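Local structure of TIR protein (Paracoccus denitrificans PD1222, 3H16) at residues Glu30-Phe35 with Asp54-Pro59. The protein is a bacterial TIR-domain protein whose flavodoxin-like fold has a parallel beta sheet flanked by helices. Residues are numbered along the deposited sequence; the frame is centred on the assembly and turned at random.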
# COMPACT_ATOMS: atom_id res chain seq x y z
N GLU B 30 -6.74 -24.40 11.50
CA GLU B 30 -7.26 -23.91 12.76
C GLU B 30 -7.97 -22.56 12.64
O GLU B 30 -8.83 -22.24 13.45
CB GLU B 30 -6.13 -23.82 13.78
CG GLU B 30 -5.39 -25.14 14.00
CD GLU B 30 -4.10 -25.24 13.20
OE1 GLU B 30 -4.08 -24.88 12.01
OE2 GLU B 30 -3.09 -25.71 13.77
N ASP B 31 -7.62 -21.77 11.64
CA ASP B 31 -8.24 -20.46 11.47
C ASP B 31 -9.44 -20.45 10.52
O ASP B 31 -10.07 -19.41 10.36
CB ASP B 31 -7.23 -19.41 10.99
CG ASP B 31 -6.17 -19.12 12.04
OD1 ASP B 31 -6.52 -18.98 13.23
OD2 ASP B 31 -4.99 -19.01 11.66
N LYS B 32 -9.75 -21.58 9.90
CA LYS B 32 -10.88 -21.64 8.98
C LYS B 32 -12.19 -21.36 9.69
O LYS B 32 -12.93 -20.44 9.33
CB LYS B 32 -10.99 -23.00 8.29
CG LYS B 32 -12.27 -23.12 7.45
CD LYS B 32 -12.45 -24.49 6.82
CE LYS B 32 -11.72 -24.61 5.49
NZ LYS B 32 -12.01 -25.90 4.79
N ALA B 33 -12.48 -22.18 10.69
CA ALA B 33 -13.70 -22.07 11.46
C ALA B 33 -14.11 -20.64 11.79
O ALA B 33 -15.11 -20.14 11.29
CB ALA B 33 -13.58 -22.88 12.75
N ASP B 34 -13.30 -19.98 12.61
CA ASP B 34 -13.60 -18.62 13.06
C ASP B 34 -13.33 -17.44 12.13
O ASP B 34 -14.27 -16.81 11.63
CB ASP B 34 -12.88 -18.37 14.39
CG ASP B 34 -11.37 -18.49 14.26
OD1 ASP B 34 -10.90 -19.52 13.73
OD2 ASP B 34 -10.65 -17.56 14.69
N PHE B 35 -12.05 -17.15 11.89
CA PHE B 35 -11.65 -16.01 11.07
C PHE B 35 -11.93 -16.04 9.57
O PHE B 35 -12.72 -15.24 9.06
CB PHE B 35 -10.15 -15.73 11.27
CG PHE B 35 -9.68 -14.45 10.63
CD1 PHE B 35 -10.15 -13.22 11.08
CD2 PHE B 35 -8.77 -14.48 9.58
CE1 PHE B 35 -9.72 -12.04 10.48
CE2 PHE B 35 -8.34 -13.30 8.98
CZ PHE B 35 -8.82 -12.07 9.43
N ASP B 54 -10.52 -25.42 -0.13
CA ASP B 54 -9.43 -26.33 -0.47
C ASP B 54 -8.09 -25.63 -0.30
O ASP B 54 -7.15 -25.88 -1.05
CB ASP B 54 -9.55 -26.82 -1.92
CG ASP B 54 -10.51 -28.00 -2.07
OD1 ASP B 54 -10.55 -28.57 -3.18
OD2 ASP B 54 -11.22 -28.35 -1.10
N PHE B 55 -8.02 -24.74 0.69
CA PHE B 55 -6.81 -24.00 0.94
C PHE B 55 -6.40 -23.99 2.40
O PHE B 55 -5.56 -23.18 2.81
CB PHE B 55 -6.96 -22.58 0.42
CG PHE B 55 -7.03 -22.49 -1.08
CD1 PHE B 55 -5.87 -22.59 -1.85
CD2 PHE B 55 -8.25 -22.35 -1.73
CE1 PHE B 55 -5.93 -22.54 -3.24
CE2 PHE B 55 -8.32 -22.30 -3.13
CZ PHE B 55 -7.16 -22.39 -3.88
N SER B 56 -7.00 -24.89 3.19
CA SER B 56 -6.65 -25.01 4.60
C SER B 56 -5.31 -25.74 4.62
O SER B 56 -5.10 -26.67 3.84
CB SER B 56 -7.68 -25.83 5.35
OG SER B 56 -8.98 -25.33 5.12
N LEU B 57 -4.41 -25.33 5.50
CA LEU B 57 -3.12 -25.98 5.56
C LEU B 57 -2.86 -26.76 6.85
O LEU B 57 -3.36 -26.42 7.93
CB LEU B 57 -2.04 -24.92 5.33
CG LEU B 57 -2.19 -24.22 3.97
CD1 LEU B 57 -1.30 -22.99 3.91
CD2 LEU B 57 -1.84 -25.19 2.84
N ARG B 58 -2.06 -27.82 6.71
CA ARG B 58 -1.68 -28.70 7.82
C ARG B 58 -0.17 -28.96 7.71
O ARG B 58 0.39 -28.95 6.61
CB ARG B 58 -2.45 -30.01 7.73
CG ARG B 58 -3.96 -29.80 7.69
CD ARG B 58 -4.71 -31.10 7.51
NE ARG B 58 -4.37 -31.78 6.27
CZ ARG B 58 -4.87 -32.95 5.90
NH1 ARG B 58 -5.74 -33.58 6.68
NH2 ARG B 58 -4.51 -33.50 4.75
N PRO B 59 0.51 -29.20 8.86
CA PRO B 59 1.95 -29.46 8.85
C PRO B 59 2.31 -30.43 7.75
O PRO B 59 1.66 -31.46 7.62
CB PRO B 59 2.21 -30.05 10.24
CG PRO B 59 1.14 -29.44 11.08
CD PRO B 59 -0.07 -29.54 10.17
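K32, in the first turn of helix 32-45, reaches across to S56 near the end of strand 50-57, their CA atoms 7.0 Å apart. These two residues supply most of the small buried surface, and both CB atoms point at the opposing segment. The lysine leaves the helix with CG anti to the backbone N (chi1 173°) and stays extended until a bend at chi3 (-86°) turns its end to the serine hydroxyl. The model sets K32 CE too close to S56 OG, so the exact fit is doubtful. K32 NZ lies 3.1 Å from S56 OG at an angle too poor for a hydrogen bond; the ammonium instead forms a salt bridge with D53, one residue before segment 54-59. H27 of strand 21-28 touches both side chains. E30 OE1 comes only to 4.4 Å of L57 O, too far for a bond and both acceptors, and pairs with K88 in a salt bridge. L57 itself is tied by backbone hydrogen bonds to H27 and W29. The contact thus joins the helix and second strand of the beta-alpha-beta unit formed by 21-28, 32-45 and 50-57. Its chemistry is partly buried and polar: the salt bridge to D53 ties the lysine end to the strand carrying S56.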